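Uncharacterized protein VP1736 (Vibrio parahaemolyticus, PDB 3LXQ) is of uncharacterised function, but carries a sulfatase-family domain of the alkaline phosphatase clan, an alpha/beta fold built round a mixed beta-sheet. Local coordinates at residues Q43-M48 / A430-A435; G130-R135 / Q381-F386; K154-Q159 / K437-N442; T160-I165 / N442-K447. All blocks are in the same frame, centred on the assembly; numbering follows the deposited sequence.

Interaction 1 (Q43-M48 / A430-A435); sequences QFYGKM and ANALFA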
loop_
_atom_site.group_PDB
_atom_site.type_symbol
_atom_site.label_atom_id
_atom_site.label_comp_id
_atom_site.label_asym_id
_atom_site.label_seq_id
_atom_site.Cartn_x
_atom_site.Cartn_y
_atom_site.Cartn_z
ATOM N N GLN A 43 3.892 15.424 -20.799
ATOM C CA GLN A 43 4.725 16.635 -20.805
ATOM C C GLN A 43 6.131 16.432 -20.222
ATOM O O GLN A 43 7.058 17.154 -20.591
ATOM C CB GLN A 43 4.013 17.782 -20.071
ATOM N N PHE A 44 6.289 15.459 -19.322
ATOM C CA PHE A 44 7.567 15.249 -18.625
ATOM C C PHE A 44 8.466 14.202 -19.276
ATOM O O PHE A 44 9.689 14.363 -19.319
ATOM C CB PHE A 44 7.340 14.833 -17.167
ATOM C CG PHE A 44 6.716 15.888 -16.313
ATOM C CD1 PHE A 44 7.469 16.971 -15.853
ATOM C CD2 PHE A 44 5.379 15.789 -15.934
ATOM C CE1 PHE A 44 6.897 17.950 -15.044
ATOM C CE2 PHE A 44 4.795 16.768 -15.123
ATOM C CZ PHE A 44 5.560 17.851 -14.679
ATOM N N TYR A 45 7.852 13.125 -19.754
ATOM C CA TYR A 45 8.581 11.908 -20.141
ATOM C C TYR A 45 8.589 11.640 -21.644
ATOM O O TYR A 45 9.314 10.762 -22.124
ATOM C CB TYR A 45 7.988 10.688 -19.418
ATOM C CG TYR A 45 7.890 10.816 -17.911
ATOM C CD1 TYR A 45 8.937 11.365 -17.160
ATOM C CD2 TYR A 45 6.764 10.349 -17.229
ATOM C CE1 TYR A 45 8.850 11.475 -15.772
ATOM C CE2 TYR A 45 6.668 10.451 -15.830
ATOM C CZ TYR A 45 7.716 11.014 -15.110
ATOM O OH TYR A 45 7.632 11.121 -13.739
ATOM N N GLY A 46 7.767 12.385 -22.378
ATOM C CA GLY A 46 7.622 12.181 -23.817
ATOM C C GLY A 46 6.314 11.505 -24.175
ATOM O O GLY A 46 5.669 10.877 -23.332
ATOM N N LYS A 47 5.933 11.640 -25.439
ATOM C CA LYS A 47 4.714 11.043 -25.973
ATOM C C LYS A 47 4.895 9.547 -26.224
ATOM O O LYS A 47 6.022 9.062 -26.337
ATOM C CB LYS A 47 4.314 11.747 -27.276
HETATM N N MSE A 48 3.772 8.833 -26.281
HETATM C CA MSE A 48 3.713 7.437 -26.724
HETATM C C MSE A 48 2.291 7.137 -27.172
HETATM O O MSE A 48 1.336 7.575 -26.543
HETATM C CB MSE A 48 4.109 6.472 -25.600
HETATM C CG MSE A 48 4.758 5.183 -26.086
HETATM SE SE MSE A 48 4.849 3.755 -24.735
HETATM C CE MSE A 48 6.745 3.334 -24.876
ATOM N N ALA A 430 6.188 3.274 -20.695
ATOM C CA ALA A 430 4.785 2.876 -20.816
ATOM C C ALA A 430 4.077 2.855 -19.449
ATOM O O ALA A 430 2.955 3.359 -19.308
ATOM C CB ALA A 430 4.677 1.523 -21.502
ATOM N N ASN A 431 4.739 2.284 -18.448
ATOM C CA ASN A 431 4.194 2.244 -17.094
ATOM C C ASN A 431 4.194 3.609 -16.372
ATOM O O ASN A 431 3.289 3.897 -15.591
ATOM C CB ASN A 431 4.877 1.151 -16.274
ATOM C CG ASN A 431 4.351 -0.237 -16.615
ATOM O OD1 ASN A 431 3.221 -0.598 -16.260
ATOM N ND2 ASN A 431 5.166 -1.024 -17.299
ATOM N N ALA A 432 5.195 4.443 -16.664
ATOM C CA ALA A 432 5.249 5.829 -16.187
ATOM C C ALA A 432 4.045 6.656 -16.641
ATOM O O ALA A 432 3.591 7.544 -15.923
ATOM C CB ALA A 432 6.536 6.506 -16.669
ATOM N N LEU A 433 3.556 6.377 -17.846
ATOM C CA LEU A 433 2.495 7.162 -18.474
ATOM C C LEU A 433 1.086 6.712 -18.129
ATOM O O LEU A 433 0.126 7.474 -18.315
ATOM C CB LEU A 433 2.643 7.103 -19.993
ATOM C CG LEU A 433 3.860 7.757 -20.627
ATOM C CD1 LEU A 433 3.930 7.388 -22.104
ATOM C CD2 LEU A 433 3.811 9.270 -20.449
ATOM N N PHE A 434 0.951 5.474 -17.663
ATOM C CA PHE A 434 -0.370 4.841 -17.626
ATOM C C PHE A 434 -1.383 5.573 -16.740
ATOM O O PHE A 434 -2.464 5.930 -17.210
ATOM C CB PHE A 434 -0.284 3.349 -17.251
ATOM C CG PHE A 434 -1.625 2.715 -17.019
ATOM C CD1 PHE A 434 -2.496 2.499 -18.078
ATOM C CD2 PHE A 434 -2.027 2.358 -15.739
ATOM C CE1 PHE A 434 -3.737 1.929 -17.871
ATOM C CE2 PHE A 434 -3.274 1.789 -15.521
ATOM C CZ PHE A 434 -4.136 1.572 -16.596
ATOM N N ALA A 435 -1.033 5.796 -15.475
ATOM C CA ALA A 435 -1.950 6.417 -14.525
ATOM C C ALA A 435 -2.402 7.792 -14.999
ATOM O O ALA A 435 -3.594 8.118 -14.919
ATOM C CB ALA A 435 -1.336 6.506 -13.149
#

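Interaction 2 (G130-R135 / Q381-F386); sequences GTRSVR and QYDKNF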
loop_
_atom_site.group_PDB
_atom_site.type_symbol
_atom_site.label_atom_id
_atom_site.label_comp_id
_atom_site.label_asym_id
_atom_site.label_seq_id
_atom_site.Cartn_x
_atom_site.Cartn_y
_atom_site.Cartn_z
ATOM N N GLY A 130 4.872 5.556 -3.980
ATOM C CA GLY A 130 5.068 6.974 -3.670
ATOM C C GLY A 130 5.767 7.322 -2.369
ATOM O O GLY A 130 6.331 6.443 -1.688
ATOM N N THR A 131 5.741 8.625 -2.051
ATOM C CA THR A 131 6.336 9.178 -0.839
ATOM C C THR A 131 5.324 9.825 0.102
ATOM O O THR A 131 5.686 10.232 1.212
ATOM C CB THR A 131 7.406 10.229 -1.163
ATOM O OG1 THR A 131 6.806 11.325 -1.878
ATOM C CG2 THR A 131 8.517 9.606 -1.975
ATOM N N ARG A 132 4.065 9.906 -0.325
ATOM C CA ARG A 132 3.046 10.606 0.454
ATOM C C ARG A 132 1.952 9.661 0.909
ATOM O O ARG A 132 1.681 8.658 0.265
ATOM C CB ARG A 132 2.457 11.780 -0.335
ATOM C CG ARG A 132 3.481 12.904 -0.659
ATOM C CD ARG A 132 2.932 13.806 -1.739
ATOM N NE ARG A 132 3.714 15.031 -1.910
ATOM C CZ ARG A 132 4.696 15.191 -2.797
ATOM N NH1 ARG A 132 5.055 14.198 -3.614
ATOM N NH2 ARG A 132 5.326 16.352 -2.866
ATOM N N SER A 133 1.358 9.992 2.049
ATOM C CA SER A 133 0.321 9.172 2.641
ATOM C C SER A 133 -0.829 8.873 1.687
ATOM O O SER A 133 -1.239 7.707 1.582
ATOM C CB SER A 133 -0.176 9.811 3.940
ATOM O OG SER A 133 0.873 9.834 4.905
ATOM N N VAL A 134 -1.348 9.886 0.983
ATOM C CA VAL A 134 -2.466 9.641 0.070
ATOM C C VAL A 134 -2.104 8.667 -1.054
ATOM O O VAL A 134 -2.973 7.945 -1.520
ATOM C CB VAL A 134 -3.151 10.918 -0.527
ATOM C CG1 VAL A 134 -3.993 11.631 0.528
ATOM C CG2 VAL A 134 -2.160 11.857 -1.178
ATOM N N ARG A 135 -0.832 8.633 -1.466
ATOM C CA ARG A 135 -0.415 7.673 -2.509
ATOM C C ARG A 135 -0.357 6.246 -1.962
ATOM O O ARG A 135 -0.679 5.281 -2.679
ATOM C CB ARG A 135 0.892 8.096 -3.199
ATOM C CG ARG A 135 1.334 7.140 -4.319
ATOM C CD ARG A 135 1.930 7.891 -5.494
ATOM N NE ARG A 135 0.927 8.453 -6.421
ATOM C CZ ARG A 135 1.174 9.512 -7.192
ATOM N NH1 ARG A 135 2.348 10.122 -7.099
ATOM N NH2 ARG A 135 0.274 9.976 -8.048
ATOM N N GLN A 381 7.610 6.583 -7.684
ATOM C CA GLN A 381 7.544 7.981 -8.081
ATOM C C GLN A 381 8.094 8.831 -6.968
ATOM O O GLN A 381 7.549 8.837 -5.863
ATOM C CB GLN A 381 6.101 8.396 -8.352
ATOM C CG GLN A 381 5.953 9.762 -8.998
ATOM C CD GLN A 381 6.048 9.706 -10.519
ATOM O OE1 GLN A 381 5.493 8.804 -11.149
ATOM N NE2 GLN A 381 6.738 10.686 -11.117
ATOM N N TYR A 382 9.178 9.545 -7.268
ATOM C CA TYR A 382 9.762 10.502 -6.355
ATOM C C TYR A 382 9.540 11.903 -6.930
ATOM O O TYR A 382 10.330 12.381 -7.755
ATOM C CB TYR A 382 11.258 10.214 -6.131
ATOM C CG TYR A 382 11.918 11.168 -5.161
ATOM C CD1 TYR A 382 11.659 11.079 -3.787
ATOM C CD2 TYR A 382 12.798 12.161 -5.604
ATOM C CE1 TYR A 382 12.243 11.944 -2.889
ATOM C CE2 TYR A 382 13.392 13.040 -4.708
ATOM C CZ TYR A 382 13.108 12.922 -3.350
ATOM O OH TYR A 382 13.676 13.763 -2.436
ATOM N N ASP A 383 8.452 12.548 -6.499
ATOM C CA ASP A 383 8.028 13.844 -7.069
ATOM C C ASP A 383 7.803 13.740 -8.592
ATOM O O ASP A 383 6.880 13.065 -9.042
ATOM C CB ASP A 383 9.036 14.962 -6.708
ATOM C CG ASP A 383 9.109 15.221 -5.203
ATOM O OD1 ASP A 383 8.089 15.009 -4.510
ATOM O OD2 ASP A 383 10.183 15.651 -4.714
ATOM N N LYS A 384 8.669 14.388 -9.368
ATOM C CA LYS A 384 8.563 14.400 -10.823
ATOM C C LYS A 384 9.300 13.226 -11.491
ATOM O O LYS A 384 9.203 13.037 -12.709
ATOM C CB LYS A 384 9.076 15.744 -11.377
ATOM N N ASN A 385 10.045 12.451 -10.705
ATOM C CA ASN A 385 10.806 11.326 -11.250
ATOM C C ASN A 385 10.100 9.984 -11.082
ATOM O O ASN A 385 9.541 9.708 -10.033
ATOM C CB ASN A 385 12.190 11.273 -10.624
ATOM C CG ASN A 385 12.999 12.531 -10.898
ATOM O OD1 ASN A 385 12.683 13.305 -11.800
ATOM N ND2 ASN A 385 14.043 12.736 -10.117
ATOM N N PHE A 386 10.130 9.166 -12.134
ATOM C CA PHE A 386 9.536 7.830 -12.112
ATOM C C PHE A 386 10.620 6.790 -12.298
ATOM O O PHE A 386 11.450 6.888 -13.223
ATOM C CB PHE A 386 8.478 7.674 -13.212
ATOM C CG PHE A 386 7.879 6.275 -13.300
ATOM C CD1 PHE A 386 8.449 5.298 -14.138
ATOM C CD2 PHE A 386 6.734 5.945 -12.575
ATOM C CE1 PHE A 386 7.870 4.002 -14.228
ATOM C CE2 PHE A 386 6.164 4.667 -12.659
ATOM C CZ PHE A 386 6.731 3.697 -13.480
#

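Interaction 3 (K154-Q159 / K437-N442); sequences KLSKSQ and KAYQNN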
loop_
_atom_site.group_PDB
_atom_site.type_symbol
_atom_site.label_atom_id
_atom_site.label_comp_id
_atom_site.label_asym_id
_atom_site.label_seq_id
_atom_site.Cartn_x
_atom_site.Cartn_y
_atom_site.Cartn_z
ATOM N N LYS A 154 -6.838 13.003 -3.980
ATOM C CA LYS A 154 -6.931 14.461 -4.058
ATOM C C LYS A 154 -7.302 14.993 -5.445
ATOM O O LYS A 154 -7.339 16.206 -5.650
ATOM C CB LYS A 154 -5.619 15.109 -3.584
ATOM C CG LYS A 154 -5.377 14.964 -2.101
ATOM C CD LYS A 154 -4.092 15.629 -1.661
ATOM C CE LYS A 154 -4.074 15.754 -0.150
ATOM N NZ LYS A 154 -2.760 16.240 0.351
ATOM N N LEU A 155 -7.581 14.109 -6.398
ATOM C CA LEU A 155 -7.918 14.588 -7.738
ATOM C C LEU A 155 -9.433 14.658 -7.906
ATOM O O LEU A 155 -10.153 13.848 -7.339
ATOM C CB LEU A 155 -7.239 13.739 -8.815
ATOM C CG LEU A 155 -5.706 13.771 -8.803
ATOM C CD1 LEU A 155 -5.156 12.868 -9.884
ATOM C CD2 LEU A 155 -5.153 15.192 -8.978
ATOM N N SER A 156 -9.905 15.641 -8.666
ATOM C CA SER A 156 -11.335 15.940 -8.742
ATOM C C SER A 156 -12.176 14.890 -9.485
ATOM O O SER A 156 -13.316 14.605 -9.088
ATOM C CB SER A 156 -11.563 17.340 -9.325
ATOM O OG SER A 156 -11.029 17.436 -10.632
ATOM N N LYS A 157 -11.617 14.309 -10.546
ATOM C CA LYS A 157 -12.325 13.279 -11.320
ATOM C C LYS A 157 -12.475 11.946 -10.578
ATOM O O LYS A 157 -13.388 11.174 -10.868
ATOM C CB LYS A 157 -11.659 13.062 -12.682
ATOM C CG LYS A 157 -11.785 14.261 -13.625
ATOM C CD LYS A 157 -10.981 14.070 -14.906
ATOM C CE LYS A 157 -11.746 13.272 -15.953
ATOM N NZ LYS A 157 -10.890 13.041 -17.151
ATOM N N SER A 158 -11.581 11.682 -9.625
ATOM C CA SER A 158 -11.595 10.419 -8.874
ATOM C C SER A 158 -12.408 10.452 -7.573
ATOM O O SER A 158 -12.311 9.527 -6.751
ATOM C CB SER A 158 -10.168 9.962 -8.594
ATOM O OG SER A 158 -9.256 11.050 -8.561
ATOM N N GLN A 159 -13.212 11.505 -7.390
ATOM C CA GLN A 159 -13.942 11.696 -6.132
ATOM C C GLN A 159 -15.198 10.830 -6.030
ATOM O O GLN A 159 -15.738 10.614 -4.936
ATOM C CB GLN A 159 -14.266 13.177 -5.899
ATOM C CG GLN A 159 -13.028 14.046 -5.689
ATOM C CD GLN A 159 -12.075 13.469 -4.647
ATOM O OE1 GLN A 159 -10.967 13.033 -4.971
ATOM N NE2 GLN A 159 -12.511 13.453 -3.390
ATOM N N LYS A 437 -2.618 8.860 -18.093
ATOM C CA LYS A 437 -3.558 8.699 -19.196
ATOM C C LYS A 437 -4.884 8.072 -18.757
ATOM O O LYS A 437 -5.949 8.440 -19.267
ATOM C CB LYS A 437 -2.919 7.909 -20.343
ATOM C CG LYS A 437 -1.980 8.728 -21.229
ATOM C CD LYS A 437 -2.741 9.290 -22.433
ATOM C CE LYS A 437 -1.869 10.171 -23.312
ATOM N NZ LYS A 437 -1.844 11.603 -22.864
ATOM N N ALA A 438 -4.825 7.122 -17.825
ATOM C CA ALA A 438 -6.032 6.421 -17.358
ATOM C C ALA A 438 -6.952 7.384 -16.626
ATOM O O ALA A 438 -8.186 7.297 -16.740
ATOM C CB ALA A 438 -5.664 5.239 -16.454
ATOM N N TYR A 439 -6.328 8.294 -15.877
ATOM C CA TYR A 439 -7.034 9.356 -15.174
ATOM C C TYR A 439 -7.731 10.292 -16.161
ATOM O O TYR A 439 -8.939 10.507 -16.062
ATOM C CB TYR A 439 -6.085 10.137 -14.249
ATOM C CG TYR A 439 -6.766 11.297 -13.561
ATOM C CD1 TYR A 439 -6.566 12.607 -13.989
ATOM C CD2 TYR A 439 -7.647 11.078 -12.503
ATOM C CE1 TYR A 439 -7.217 13.670 -13.370
ATOM C CE2 TYR A 439 -8.304 12.127 -11.885
ATOM C CZ TYR A 439 -8.082 13.416 -12.317
ATOM O OH TYR A 439 -8.732 14.452 -11.693
ATOM N N GLN A 440 -6.966 10.833 -17.111
ATOM C CA GLN A 440 -7.505 11.681 -18.178
ATOM C C GLN A 440 -8.694 11.070 -18.913
ATOM O O GLN A 440 -9.633 11.779 -19.263
ATOM C CB GLN A 440 -6.433 11.993 -19.223
ATOM C CG GLN A 440 -5.335 12.911 -18.752
ATOM C CD GLN A 440 -4.337 13.227 -19.858
ATOM O OE1 GLN A 440 -4.712 13.418 -21.024
ATOM N NE2 GLN A 440 -3.057 13.291 -19.496
ATOM N N ASN A 441 -8.644 9.759 -19.148
ATOM C CA ASN A 441 -9.619 9.115 -20.023
ATOM C C ASN A 441 -10.669 8.258 -19.326
ATOM O O ASN A 441 -11.507 7.640 -19.990
ATOM C CB ASN A 441 -8.912 8.334 -21.130
ATOM C CG ASN A 441 -8.092 9.235 -22.036
ATOM O OD1 ASN A 441 -8.563 9.673 -23.076
ATOM N ND2 ASN A 441 -6.867 9.535 -21.626
ATOM N N ASN A 442 -10.638 8.256 -17.995
ATOM C CA ASN A 442 -11.609 7.520 -17.173
ATOM C C ASN A 442 -11.513 6.018 -17.370
ATOM O O ASN A 442 -12.526 5.317 -17.483
ATOM C CB ASN A 442 -13.040 8.013 -17.425
ATOM C CG ASN A 442 -13.149 9.516 -17.352
ATOM O OD1 ASN A 442 -13.279 10.184 -18.376
ATOM N ND2 ASN A 442 -13.056 10.061 -16.140
#

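Interaction 4 (T160-I165 / N442-K447); sequences TGFFTI and NWYSSK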
loop_
_atom_site.group_PDB
_atom_site.type_symbol
_atom_site.label_atom_id
_atom_site.label_comp_id
_atom_site.label_asym_id
_atom_site.label_seq_id
_atom_site.Cartn_x
_atom_site.Cartn_y
_atom_site.Cartn_z
ATOM N N THR A 160 -15.646 10.323 -7.173
ATOM C CA THR A 160 -16.843 9.491 -7.239
ATOM C C THR A 160 -16.698 8.459 -8.349
ATOM O O THR A 160 -16.133 8.747 -9.406
ATOM C CB THR A 160 -18.122 10.350 -7.452
ATOM O OG1 THR A 160 -19.271 9.501 -7.558
ATOM C CG2 THR A 160 -18.010 11.213 -8.712
ATOM N N GLY A 161 -17.215 7.258 -8.097
ATOM C CA GLY A 161 -17.165 6.173 -9.069
ATOM C C GLY A 161 -15.791 5.798 -9.620
ATOM O O GLY A 161 -15.686 5.297 -10.731
ATOM N N PHE A 162 -14.731 6.046 -8.858
ATOM C CA PHE A 162 -13.401 5.551 -9.227
ATOM C C PHE A 162 -13.312 4.118 -8.715
ATOM O O PHE A 162 -13.981 3.759 -7.738
ATOM C CB PHE A 162 -12.319 6.429 -8.599
ATOM C CG PHE A 162 -10.942 6.283 -9.224
ATOM C CD1 PHE A 162 -10.637 6.903 -10.432
ATOM C CD2 PHE A 162 -9.937 5.568 -8.566
ATOM C CE1 PHE A 162 -9.376 6.795 -10.989
ATOM C CE2 PHE A 162 -8.673 5.433 -9.122
ATOM C CZ PHE A 162 -8.380 6.057 -10.335
ATOM N N PHE A 163 -12.506 3.281 -9.363
ATOM C CA PHE A 163 -12.361 1.928 -8.864
ATOM C C PHE A 163 -11.641 1.860 -7.515
ATOM O O PHE A 163 -10.538 2.400 -7.358
ATOM C CB PHE A 163 -11.687 0.969 -9.865
ATOM C CG PHE A 163 -11.445 -0.385 -9.268
ATOM C CD1 PHE A 163 -12.450 -1.345 -9.259
ATOM C CD2 PHE A 163 -10.268 -0.649 -8.584
ATOM C CE1 PHE A 163 -12.242 -2.580 -8.646
ATOM C CE2 PHE A 163 -10.066 -1.877 -7.963
ATOM C CZ PHE A 163 -11.029 -2.837 -8.004
ATOM N N THR A 164 -12.293 1.211 -6.548
ATOM C CA THR A 164 -11.676 0.855 -5.260
ATOM C C THR A 164 -12.115 -0.568 -4.868
ATOM O O THR A 164 -13.215 -0.997 -5.231
ATOM C CB THR A 164 -12.073 1.822 -4.093
ATOM O OG1 THR A 164 -13.467 1.667 -3.783
ATOM C CG2 THR A 164 -11.781 3.281 -4.436
ATOM N N ILE A 165 -11.285 -1.273 -4.099
ATOM C CA ILE A 165 -11.700 -2.567 -3.546
ATOM C C ILE A 165 -12.782 -2.383 -2.484
ATOM O O ILE A 165 -13.494 -3.328 -2.156
ATOM C CB ILE A 165 -10.527 -3.403 -2.960
ATOM C CG1 ILE A 165 -9.821 -2.651 -1.826
ATOM C CG2 ILE A 165 -9.544 -3.826 -4.076
ATOM C CD1 ILE A 165 -9.090 -3.572 -0.826
ATOM N N ASN A 442 -10.638 8.256 -17.995
ATOM C CA ASN A 442 -11.609 7.520 -17.173
ATOM C C ASN A 442 -11.513 6.018 -17.370
ATOM O O ASN A 442 -12.526 5.317 -17.483
ATOM C CB ASN A 442 -13.040 8.013 -17.425
ATOM C CG ASN A 442 -13.149 9.516 -17.352
ATOM O OD1 ASN A 442 -13.279 10.184 -18.376
ATOM N ND2 ASN A 442 -13.056 10.061 -16.140
ATOM N N TRP A 443 -10.274 5.529 -17.376
ATOM C CA TRP A 443 -10.016 4.114 -17.608
ATOM C C TRP A 443 -10.039 3.311 -16.323
ATOM O O TRP A 443 -9.824 2.100 -16.341
ATOM C CB TRP A 443 -8.681 3.900 -18.327
ATOM C CG TRP A 443 -8.664 4.350 -19.768
ATOM C CD1 TRP A 443 -9.748 4.579 -20.589
ATOM C CD2 TRP A 443 -7.499 4.594 -20.568
ATOM N NE1 TRP A 443 -9.316 4.963 -21.841
ATOM C CE2 TRP A 443 -7.943 4.972 -21.857
ATOM C CE3 TRP A 443 -6.120 4.519 -20.321
ATOM C CZ2 TRP A 443 -7.055 5.288 -22.889
ATOM C CZ3 TRP A 443 -5.238 4.840 -21.348
ATOM C CH2 TRP A 443 -5.710 5.224 -22.614
ATOM N N TYR A 444 -10.344 3.973 -15.215
ATOM C CA TYR A 444 -10.206 3.329 -13.927
ATOM C C TYR A 444 -11.447 3.499 -13.047
ATOM O O TYR A 444 -11.344 3.672 -11.831
ATOM C CB TYR A 444 -8.917 3.813 -13.241
ATOM C CG TYR A 444 -8.185 2.742 -12.466
ATOM C CD1 TYR A 444 -7.345 1.823 -13.112
ATOM C CD2 TYR A 444 -8.310 2.653 -11.082
ATOM C CE1 TYR A 444 -6.660 0.841 -12.387
ATOM C CE2 TYR A 444 -7.635 1.688 -10.354
ATOM C CZ TYR A 444 -6.807 0.787 -11.007
ATOM O OH TYR A 444 -6.157 -0.169 -10.258
ATOM N N SER A 445 -12.616 3.408 -13.680
ATOM C CA SER A 445 -13.890 3.553 -13.002
ATOM C C SER A 445 -14.292 2.268 -12.287
ATOM O O SER A 445 -13.702 1.213 -12.513
ATOM C CB SER A 445 -14.960 3.889 -14.025
ATOM O OG SER A 445 -15.363 2.709 -14.691
ATOM N N SER A 446 -15.318 2.362 -11.441
ATOM C CA SER A 446 -15.901 1.178 -10.803
ATOM C C SER A 446 -17.029 0.516 -11.580
ATOM O O SER A 446 -17.716 -0.354 -11.030
ATOM C CB SER A 446 -16.346 1.455 -9.353
ATOM O OG SER A 446 -16.796 2.780 -9.155
ATOM N N LYS A 447 -17.221 0.894 -12.848
ATOM C CA LYS A 447 -18.248 0.243 -13.683
ATOM C C LYS A 447 -17.885 -1.227 -13.931
ATOM O O LYS A 447 -16.721 -1.555 -14.199
ATOM C CB LYS A 447 -18.452 0.977 -15.015
#

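Interaction 1 (Q43-M48 / A430-A435)
Helix 422-441, near the C-terminal end of the chain, packs here against the end of the short N-terminal helix 41-45 and the extended residues after it. The contact is apolar, and no hydrogen bond crosses it.

A430 comes first on the long helix. Its CB meets the selenium of M48, a selenomethionine, with SE 3.9 Å from A430 CB. The M48 chain runs out with chi1 (-150°) and chi2 both near anti, which brings SE to A430. The bend at chi3 turns only CE. A430 also touches L56 of helix 50-61.

A432 turns its methyl to the Y45 ring. A432 CB is 3.9 Å from Y45 CD2 and 4.0 Å from Y45 CE2, and the approach to the ring is oblique. The Y45 hydroxyl points elsewhere and hydrogen-bonds to K384 O and Q381 NE2.

L433 buries the most area here. G46 takes positive phi and ends the helical course of 41-45, and the chain then runs past both L433 methyls. L433 CD2 lies 3.8 Å from the carbonyl oxygen of G46. The closest side-chain approach is M48 CB to L433 CD1, at 3.6 Å.

Interaction 2 (G130-R135 / Q381-F386)
The contact joins the loop leading into helix 133-141 to the hairpin of strands 377-382 and 385-390, at one edge of the five-stranded antiparallel sheet.

One salt bridge crosses it. R132, at the N-cap position of helix 133-141, extends from CG to NE and brings its guanidinium edge to D383. R132 NH1 donates to D383 OD1 at 3.3 Å, with an N-H...O angle of 144°. R132 NH2 gives the same oxygen a second, weak bond at 3.5 Å. OD1 is met nearly along its C-O axis, and the guanidinium and carboxylate planes are 53° apart, so this is not a flat two-oxygen pairing.

The hydrogen bonds inside the hairpin hold the backbone of D383. Residues 382-385 form a type II' turn, with Y382 and N385 bonded backbone to backbone in both directions. Q381 bends at chi2 (87°), and its NE2 donates to D383 O at 3.2 Å from above the carbonyl plane. NE2 also bonds to the Y45 hydroxyl.

The rest is packing. G130 CA lies 3.8 Å from Q381 O. T131 CG2 sits at the edge of the Y382 ring, 3.9 Å from Y382 CD1. R135 NH1 lies 4.1 Å from Q381 CG, while the R135 guanidinium is bound to E138 and S149.

The polar parts thus have different settings. R132 and D383 are both exposed, so solvent probably weakens their attraction. R135 is buried, and its NE pairs with E138. Toward Q381, its NH1 meets only the CG methylene.

Interaction 3 (K154-Q159 / K437-N442)
The last turns of helix 422-441 meet the irregular loop between helices 133-141 and 165-171, and Y439 carries the contact. Its CG is anti to the backbone N (chi1 177°), which sends the ring out from the helix into the loop. L155 lies over one face. Its CD1 is 3.8 Å from the centroid of the Y439 ring, 13° off the normal, a CH-pi contact over the ring centre. L155 CB sits farther out, 3.3 Å from Y439 OH. At the ring edge, S158 OG lies 3.6 Å from Y439 CE2, near the ring plane, and hydrogen-bonds to V152 O.

The phenol oxygen takes one backbone bond: K157 N donates to Y439 OH at 3.1 Å, with an N-H...O angle of 159°.

N442 has positive phi and belongs to a Schellman motif. One bond back into the last turn runs weakly from N442 N to Y439 O. The carbonyls of this turn face the K157 side chain, which bends at chi3 and passes on the other face of the ring from L155. The cation-pi attraction is weak at most. K157 NZ reaches Y439 O in a weak bond and lies 2.8 Å from Q440 O. The ammonium would probably be drawn by the negative end of the helix dipole. N442 crosses the lysine chain at about a right angle, with N442 ND2 3.5 Å from K157 CE.

Interaction 4 (T160-I165 / N442-K447)
Two backbone hydrogen bonds join the loop 160-165 to the C-terminal tail, with a single beta bridge between F162 and S445. F163 N donates to Y444 O at 2.8 Å, in the carbonyl plane and nearly straight at 163°. S446 N donates to G161 O at 3.0 Å, but from well above the carbonyl plane. S445 CA adds a CA-H...O contact to G161 O. G161 has positive phi, where the loop turns ahead of the bridge.

Y444 O also lies over one face of the F162 ring, 3.5 Å above the ring plane and over its centre. F162, F163 and Y444 make an aromatic cluster between the loop that precedes helix 165-171 and the tail that follows helix 422-441. F162 CG is anti to the backbone N (chi1 -163°), and the far end of its ring reaches Y444, with F162 CE2 3.4 Å from Y444 CD2. These two rings meet obliquely, their planes at 38°. F163 takes the same anti first torsion but turns its edge toward the Y444 face in an offset edge-to-face pair, centroids 5.9 Å apart. F144 packs against both F162 and Y444, and the Y444 hydroxyl bonds to T142 O.

Beyond the cluster, S445 forms an ST turn. Its OG accepts from K447 N at 3.2 Å.

How the interactions relate
From the N terminus, helix 41-45 and the residues after it meet helix 422-441 in interaction 1, closing a loop of almost the whole modelled chain. Interaction 2 is nested inside that loop and ties the start of helix 133-141 to the five-stranded sheet. The two also touch where A432 packs against F386. Interactions 3 and 4 join consecutive parts of the loop before helix 165-171 to the end of helix 422-441 and the tail after it. They share N442 and cross each other, as each crosses interactions 1 and 2. The C-terminal helix and tail thus bind the N-terminal segment and the sulfatase-family region.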